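Local coordinates for protein D-mandelate dehydrogenase (Rhodotorula graminis, PDB 2W2K) that probably oxidises D-mandelate and reduces the matching 2-keto acid with a nicotinamide cofactor, at residues H164-I178 against L214-V228. Sequence-based numbering, arbitrary orientation.
Sequences HVLGAVGLGAIQKEI and LEELARRSDCVSVSV
Gln175 and Ser225 show how one amide can tie a Rossmann helix to its sheet. The chain of Gln175 leaves with CG anti to the backbone N (chi1 -166°) and bends at chi2, bringing the amide over the face of Leu166, Ala168 and Ser225. Ser225 OG donates at 2.8 Å, aimed at a lone pair of Gln175 OE1 in the plane of its carbonyl. Gln175 NE2 gives one hydrogen to Gly170 O and the other to Ser225 O, 3.0 Å away and from above that carbonyl's plane; Val169 N reaches the same oxygen from the opposite face. With an alanine in place of Gln175, Ser225 OG would probably lose this acceptor and Gly170 O its amide donor. Packing is tight on the face of Gly167, Val169 and Val224, where Gly167 CA lies 3.2 Å from Ser221 OG and Val169 CG2 meets Leu217 CD1 at 3.8 Å. Looser is the end beside the NAD-binding residues Ala173, Ile174 and Val228, where waters bridge Gly172 N to Ser227 O and Gln175 N to Ser227 OG. At the strands' other, partly exposed end, Val165 N makes a straight bond (176°) to Asp222 OD2. Strands 165-169 and 223-226 run parallel mid-sheet between 189-193 and 250-254, with helices 173-185 and 214-220 on opposite faces.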
# COMPACT_ATOMS: atom_id res chain seq x y z
N HIS B 164 15.61 -1.09 5.06
CA HIS B 164 16.07 -1.84 3.88
C HIS B 164 16.32 -0.88 2.71
O HIS B 164 15.84 0.26 2.72
CB HIS B 164 15.05 -2.92 3.46
CG HIS B 164 14.89 -4.02 4.47
ND1 HIS B 164 13.98 -3.95 5.51
CD2 HIS B 164 15.49 -5.23 4.57
CE1 HIS B 164 14.05 -5.06 6.23
NE2 HIS B 164 14.97 -5.85 5.69
N VAL B 165 17.04 -1.36 1.70
CA VAL B 165 17.45 -0.51 0.56
C VAL B 165 16.46 -0.61 -0.62
O VAL B 165 16.18 -1.71 -1.12
CB VAL B 165 18.88 -0.90 0.07
CG1 VAL B 165 19.28 -0.14 -1.26
CG2 VAL B 165 19.92 -0.68 1.18
N LEU B 166 15.94 0.53 -1.04
CA LEU B 166 15.24 0.66 -2.33
C LEU B 166 16.27 0.97 -3.43
O LEU B 166 16.99 1.99 -3.35
CB LEU B 166 14.20 1.79 -2.27
CG LEU B 166 13.30 2.01 -3.49
CD1 LEU B 166 12.38 0.76 -3.67
CD2 LEU B 166 12.49 3.32 -3.37
N GLY B 167 16.34 0.12 -4.45
CA GLY B 167 17.21 0.42 -5.62
C GLY B 167 16.42 0.97 -6.80
O GLY B 167 15.65 0.23 -7.47
N ALA B 168 16.60 2.26 -7.08
CA ALA B 168 15.87 2.94 -8.15
C ALA B 168 16.61 2.78 -9.48
O ALA B 168 17.78 3.19 -9.59
CB ALA B 168 15.70 4.40 -7.83
N VAL B 169 15.93 2.21 -10.47
CA VAL B 169 16.41 2.17 -11.85
C VAL B 169 15.69 3.33 -12.56
O VAL B 169 14.48 3.23 -12.87
CB VAL B 169 16.08 0.81 -12.53
CG1 VAL B 169 16.42 0.84 -14.09
CG2 VAL B 169 16.83 -0.31 -11.83
N GLY B 170 16.42 4.44 -12.76
CA GLY B 170 15.82 5.71 -13.19
C GLY B 170 15.49 6.59 -11.99
O GLY B 170 15.03 6.08 -10.98
N LEU B 171 15.76 7.90 -12.08
CA LEU B 171 15.39 8.84 -10.99
C LEU B 171 14.75 10.14 -11.55
O LEU B 171 15.11 11.26 -11.16
CB LEU B 171 16.56 9.13 -10.01
CG LEU B 171 16.24 9.86 -8.68
CD1 LEU B 171 15.14 9.11 -7.86
CD2 LEU B 171 17.48 10.14 -7.80
N GLY B 172 13.79 9.94 -12.46
CA GLY B 172 12.97 11.00 -13.03
C GLY B 172 11.81 11.42 -12.13
O GLY B 172 11.77 11.05 -10.94
N ALA B 173 10.85 12.17 -12.69
CA ALA B 173 9.82 12.81 -11.85
C ALA B 173 8.99 11.82 -10.99
O ALA B 173 8.79 12.05 -9.78
CB ALA B 173 8.92 13.71 -12.69
N ILE B 174 8.53 10.73 -11.61
CA ILE B 174 7.70 9.74 -10.89
C ILE B 174 8.54 9.08 -9.80
O ILE B 174 8.07 8.95 -8.66
CB ILE B 174 7.04 8.68 -11.85
CG1 ILE B 174 5.93 9.34 -12.69
CG2 ILE B 174 6.46 7.49 -11.07
CD1 ILE B 174 5.44 8.50 -13.87
N GLN B 175 9.76 8.64 -10.14
CA GLN B 175 10.64 7.98 -9.14
C GLN B 175 11.03 8.87 -7.94
O GLN B 175 11.14 8.38 -6.80
CB GLN B 175 11.90 7.38 -9.80
CG GLN B 175 12.70 6.38 -8.89
CD GLN B 175 12.24 4.91 -9.06
OE1 GLN B 175 11.35 4.44 -8.33
NE2 GLN B 175 12.86 4.19 -10.00
N LYS B 176 11.23 10.18 -8.18
CA LYS B 176 11.49 11.12 -7.09
C LYS B 176 10.36 11.11 -6.06
O LYS B 176 10.62 11.22 -4.85
CB LYS B 176 11.78 12.55 -7.61
CG LYS B 176 13.13 12.68 -8.35
CD LYS B 176 13.27 14.13 -8.91
CE LYS B 176 14.61 14.36 -9.61
NZ LYS B 176 14.70 15.80 -10.06
N GLU B 177 9.12 10.92 -6.54
CA GLU B 177 7.95 10.83 -5.62
C GLU B 177 7.85 9.44 -4.96
O GLU B 177 7.54 9.37 -3.77
CB GLU B 177 6.64 11.17 -6.35
CG GLU B 177 6.38 12.70 -6.47
CD GLU B 177 6.11 13.35 -5.11
OE1 GLU B 177 4.98 13.19 -4.58
OE2 GLU B 177 7.02 14.03 -4.56
N ILE B 178 8.08 8.37 -5.73
CA ILE B 178 8.25 7.02 -5.14
C ILE B 178 9.28 7.07 -3.96
O ILE B 178 8.97 6.63 -2.84
CB ILE B 178 8.63 5.91 -6.20
CG1 ILE B 178 7.56 5.79 -7.32
CG2 ILE B 178 8.84 4.54 -5.50
CD1 ILE B 178 7.97 4.83 -8.49
N LEU B 214 24.14 -0.96 -13.71
CA LEU B 214 22.93 -1.72 -13.31
C LEU B 214 23.23 -2.97 -12.46
O LEU B 214 22.44 -3.31 -11.57
CB LEU B 214 22.12 -2.12 -14.55
CG LEU B 214 21.44 -0.99 -15.33
CD1 LEU B 214 21.12 -1.43 -16.75
CD2 LEU B 214 20.17 -0.53 -14.58
N GLU B 215 24.34 -3.66 -12.74
CA GLU B 215 24.77 -4.78 -11.86
C GLU B 215 25.14 -4.34 -10.42
O GLU B 215 24.81 -5.04 -9.46
CB GLU B 215 25.82 -5.68 -12.53
CG GLU B 215 25.14 -6.72 -13.50
CD GLU B 215 26.13 -7.64 -14.25
OE1 GLU B 215 26.83 -8.43 -13.59
OE2 GLU B 215 26.18 -7.56 -15.49
N GLU B 216 25.79 -3.18 -10.28
CA GLU B 216 26.04 -2.56 -8.97
C GLU B 216 24.73 -2.24 -8.21
O GLU B 216 24.57 -2.55 -7.02
CB GLU B 216 26.89 -1.30 -9.14
CG GLU B 216 28.34 -1.62 -9.54
CD GLU B 216 29.17 -0.39 -9.92
OE1 GLU B 216 28.66 0.76 -9.87
OE2 GLU B 216 30.37 -0.60 -10.25
N LEU B 217 23.78 -1.65 -8.93
CA LEU B 217 22.44 -1.36 -8.36
C LEU B 217 21.75 -2.64 -7.90
O LEU B 217 21.29 -2.71 -6.76
CB LEU B 217 21.58 -0.57 -9.37
CG LEU B 217 20.24 0.10 -8.98
CD1 LEU B 217 19.10 -0.93 -8.83
CD2 LEU B 217 20.34 1.05 -7.75
N ALA B 218 21.68 -3.65 -8.78
CA ALA B 218 21.07 -4.96 -8.43
C ALA B 218 21.62 -5.57 -7.13
O ALA B 218 20.86 -5.99 -6.25
CB ALA B 218 21.22 -5.95 -9.62
N ARG B 219 22.95 -5.57 -6.99
CA ARG B 219 23.61 -6.19 -5.83
C ARG B 219 23.29 -5.49 -4.50
O ARG B 219 23.26 -6.14 -3.44
CB ARG B 219 25.14 -6.21 -6.07
CG ARG B 219 25.92 -6.98 -5.00
CD ARG B 219 27.43 -7.03 -5.29
NE ARG B 219 28.12 -7.64 -4.15
CZ ARG B 219 28.26 -8.95 -3.94
NH1 ARG B 219 27.77 -9.86 -4.79
NH2 ARG B 219 28.88 -9.37 -2.85
N ARG B 220 23.08 -4.18 -4.55
CA ARG B 220 22.90 -3.36 -3.31
C ARG B 220 21.46 -3.40 -2.76
O ARG B 220 21.22 -3.01 -1.60
CB ARG B 220 23.32 -1.89 -3.55
CG ARG B 220 24.84 -1.64 -3.88
CD ARG B 220 25.78 -1.77 -2.65
NE ARG B 220 25.48 -0.75 -1.65
CZ ARG B 220 25.89 0.52 -1.72
NH1 ARG B 220 26.67 0.95 -2.72
NH2 ARG B 220 25.54 1.37 -0.76
N SER B 221 20.51 -3.87 -3.57
CA SER B 221 19.07 -3.66 -3.29
C SER B 221 18.35 -4.78 -2.52
O SER B 221 18.63 -5.96 -2.72
CB SER B 221 18.31 -3.40 -4.62
OG SER B 221 18.90 -2.33 -5.35
N ASP B 222 17.40 -4.39 -1.66
CA ASP B 222 16.43 -5.33 -1.07
C ASP B 222 15.13 -5.37 -1.90
O ASP B 222 14.51 -6.44 -2.04
CB ASP B 222 16.15 -4.97 0.40
CG ASP B 222 17.39 -5.12 1.30
OD1 ASP B 222 17.90 -6.26 1.42
OD2 ASP B 222 17.85 -4.10 1.86
N CYS B 223 14.75 -4.22 -2.45
CA CYS B 223 13.67 -4.15 -3.46
C CYS B 223 14.09 -3.19 -4.59
O CYS B 223 14.46 -2.04 -4.32
CB CYS B 223 12.36 -3.66 -2.82
SG CYS B 223 10.86 -3.70 -3.92
N VAL B 224 14.01 -3.65 -5.84
CA VAL B 224 14.26 -2.80 -7.03
C VAL B 224 12.95 -2.13 -7.53
O VAL B 224 11.91 -2.81 -7.59
CB VAL B 224 14.95 -3.61 -8.17
CG1 VAL B 224 15.01 -2.82 -9.50
CG2 VAL B 224 16.38 -4.04 -7.75
N SER B 225 13.00 -0.83 -7.86
CA SER B 225 11.85 -0.12 -8.48
C SER B 225 12.20 0.33 -9.89
O SER B 225 13.10 1.18 -10.07
CB SER B 225 11.39 1.09 -7.64
OG SER B 225 10.36 1.85 -8.30
N VAL B 226 11.51 -0.24 -10.89
CA VAL B 226 11.73 0.12 -12.33
C VAL B 226 10.84 1.30 -12.76
O VAL B 226 9.61 1.18 -12.79
CB VAL B 226 11.52 -1.13 -13.28
CG1 VAL B 226 11.83 -0.79 -14.77
CG2 VAL B 226 12.38 -2.36 -12.81
N SER B 227 11.46 2.43 -13.14
CA SER B 227 10.74 3.62 -13.64
C SER B 227 11.62 4.41 -14.64
O SER B 227 12.32 5.36 -14.25
CB SER B 227 10.30 4.53 -12.47
OG SER B 227 9.45 5.59 -12.92
N VAL B 228 11.58 4.00 -15.91
CA VAL B 228 12.36 4.61 -17.00
C VAL B 228 11.48 4.68 -18.26
O VAL B 228 10.51 3.91 -18.39
CB VAL B 228 13.65 3.77 -17.37
CG1 VAL B 228 14.73 3.88 -16.30
CG2 VAL B 228 13.31 2.31 -17.68
O HOH W 1 13.20 7.84 -14.76
O HOH W 2 10.55 8.31 -13.05